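Myosin-2 (Saccharomyces cerevisiae, PDB 6IXO) carries organelles and proteins along polarized actin cables for segregation at cell division, the chain described here being its globular cargo-binding tail domain. Local coordinates at residues A[30-35]-A[82-87]. Residues are numbered along the deposited sequence; the frame is centred on the assembly and turned at random.
Sequences GLLKGF and LTTIQK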
loop_
_atom_site.group_PDB
_atom_site.type_symbol
_atom_site.label_atom_id
_atom_site.label_comp_id
_atom_site.label_asym_id
_atom_site.label_seq_id
_atom_site.Cartn_x
_atom_site.Cartn_y
_atom_site.Cartn_z
ATOM N N GLY A 30 -3.777 -17.900 18.067
ATOM C CA GLY A 30 -5.154 -17.451 18.202
ATOM C C GLY A 30 -5.370 -15.997 17.783
ATOM O O GLY A 30 -6.243 -15.683 16.986
ATOM N N LEU A 31 -4.579 -15.092 18.340
ATOM C CA LEU A 31 -4.828 -13.676 18.114
ATOM C C LEU A 31 -4.254 -13.224 16.778
ATOM O O LEU A 31 -4.905 -12.521 15.995
ATOM C CB LEU A 31 -4.213 -12.842 19.244
ATOM C CG LEU A 31 -4.431 -11.331 19.101
ATOM C CD1 LEU A 31 -5.890 -10.985 19.245
ATOM C CD2 LEU A 31 -3.588 -10.583 20.118
ATOM N N LEU A 32 -3.012 -13.603 16.522
ATOM C CA LEU A 32 -2.356 -13.055 15.347
ATOM C C LEU A 32 -2.721 -13.860 14.074
ATOM O O LEU A 32 -3.295 -13.303 13.144
ATOM C CB LEU A 32 -0.848 -13.013 15.543
ATOM C CG LEU A 32 -0.403 -12.190 16.760
ATOM C CD1 LEU A 32 1.107 -12.292 16.860
ATOM C CD2 LEU A 32 -0.844 -10.721 16.665
ATOM N N LYS A 33 -2.395 -15.146 14.017
ATOM C CA LYS A 33 -2.711 -15.909 12.789
ATOM C C LYS A 33 -4.218 -16.013 12.618
ATOM O O LYS A 33 -4.714 -16.177 11.512
ATOM C CB LYS A 33 -2.096 -17.315 12.816
ATOM C CG LYS A 33 -0.578 -17.317 12.807
ATOM C CD LYS A 33 -0.055 -18.742 12.678
ATOM C CE LYS A 33 1.442 -18.806 12.973
ATOM N NZ LYS A 33 1.983 -20.182 12.792
ATOM N N GLY A 34 -4.959 -15.874 13.719
ATOM C CA GLY A 34 -6.402 -16.038 13.683
ATOM C C GLY A 34 -7.167 -14.728 13.532
ATOM O O GLY A 34 -8.374 -14.687 13.767
ATOM N N PHE A 35 -6.468 -13.649 13.185
ATOM C CA PHE A 35 -7.113 -12.339 13.040
ATOM C C PHE A 35 -8.340 -12.372 12.092
ATOM O O PHE A 35 -8.379 -13.150 11.119
ATOM C CB PHE A 35 -6.104 -11.299 12.523
ATOM C CG PHE A 35 -5.858 -11.375 11.011
ATOM C CD1 PHE A 35 -5.008 -12.345 10.465
ATOM C CD2 PHE A 35 -6.462 -10.462 10.154
ATOM C CE1 PHE A 35 -4.776 -12.410 9.066
ATOM C CE2 PHE A 35 -6.233 -10.519 8.742
ATOM C CZ PHE A 35 -5.386 -11.501 8.215
ATOM N N LEU A 82 6.795 -10.341 16.555
ATOM C CA LEU A 82 7.368 -9.721 15.341
ATOM C C LEU A 82 7.395 -10.716 14.159
ATOM O O LEU A 82 6.970 -10.391 13.021
ATOM C CB LEU A 82 8.778 -9.205 15.641
ATOM C CG LEU A 82 8.826 -8.024 16.616
ATOM C CD1 LEU A 82 10.187 -7.909 17.283
ATOM C CD2 LEU A 82 8.515 -6.751 15.896
ATOM N N THR A 83 7.891 -11.917 14.441
ATOM C CA THR A 83 8.013 -12.973 13.444
ATOM C C THR A 83 6.654 -13.320 12.878
ATOM O O THR A 83 6.488 -13.459 11.659
ATOM C CB THR A 83 8.635 -14.267 14.042
ATOM O OG1 THR A 83 9.937 -13.977 14.554
ATOM C CG2 THR A 83 8.754 -15.345 12.950
ATOM N N THR A 84 5.675 -13.472 13.769
ATOM C CA THR A 84 4.365 -13.958 13.355
ATOM C C THR A 84 3.660 -12.927 12.490
ATOM O O THR A 84 3.066 -13.260 11.450
ATOM C CB THR A 84 3.486 -14.344 14.584
ATOM O OG1 THR A 84 4.124 -15.419 15.290
ATOM C CG2 THR A 84 2.087 -14.790 14.131
ATOM N N ILE A 85 3.720 -11.668 12.886
ATOM C CA ILE A 85 3.007 -10.664 12.090
ATOM C C ILE A 85 3.622 -10.604 10.696
ATOM O O ILE A 85 2.908 -10.603 9.699
ATOM C CB ILE A 85 3.067 -9.259 12.734
ATOM C CG1 ILE A 85 2.163 -9.238 14.005
ATOM C CG2 ILE A 85 2.640 -8.204 11.713
ATOM C CD1 ILE A 85 2.238 -7.909 14.827
ATOM N N GLN A 86 4.943 -10.571 10.634
ATOM C CA GLN A 86 5.574 -10.455 9.312
ATOM C C GLN A 86 5.191 -11.674 8.474
ATOM O O GLN A 86 4.851 -11.556 7.292
ATOM C CB GLN A 86 7.095 -10.354 9.434
ATOM C CG GLN A 86 7.773 -10.256 8.034
ATOM C CD GLN A 86 9.163 -9.632 8.054
ATOM O OE1 GLN A 86 9.439 -8.666 8.788
ATOM N NE2 GLN A 86 10.032 -10.157 7.227
ATOM N N LYS A 87 5.246 -12.847 9.099
ATOM C CA LYS A 87 4.857 -14.080 8.421
ATOM C C LYS A 87 3.413 -14.019 7.942
ATOM O O LYS A 87 3.097 -14.434 6.821
ATOM C CB LYS A 87 5.052 -15.292 9.331
ATOM C CG LYS A 87 4.629 -16.605 8.664
ATOM C CD LYS A 87 5.056 -17.838 9.463
ATOM C CE LYS A 87 4.815 -19.125 8.678
ATOM N NZ LYS A 87 5.155 -20.350 9.453
#
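No flat group of either segment takes part where L32 meets T84; the rings near this contact lie beside it, and aliphatic surfaces make the join. The ring of F35 meets W104 edge-to-face and lies against F103 with the planes about 25° apart. The example illustrates how a threonine can present a purely apolar face to a neighbouring helix. In T84 the methyl CG2 stands anti to the backbone N (chi1 -62° for OG1), which turns it across the gap, whereas the hydroxyl OG1 is hydrogen-bonded to Q80 O one turn back in its own helix. L32 meets that methyl with two of its carbons: L32 CB lies 3.7 Å from T84 CG2, and L32 CD1 is 3.8 Å from the same T84 CG2. The other branch of the leucine faces I85 more loosely, with L32 CD2 4.3 Å from I85 CG1. On the solvent side, K33 crosses T84 at about a right angle and lays its CG 3.9 Å from T84 CG2. Beyond CG the lysine runs extended, and its NZ forms a salt bridge with E29; K33 NZ is also 4.6 Å from K87 NZ, a like-charge proximity that E29 probably eases. No hydrogen bond joins the two segments. L32 to F35 form a type I turn, with F35 N bonded to L32 O at 3.2 Å, and the F35 side chain touches V88 of helix 71-90. Within this all-helical domain, the contact thus packs the C-terminal part of helix 20-32 against helix 71-90, with helix 97-124 touching both L32 and I85 through the same tryptophan that meets F35.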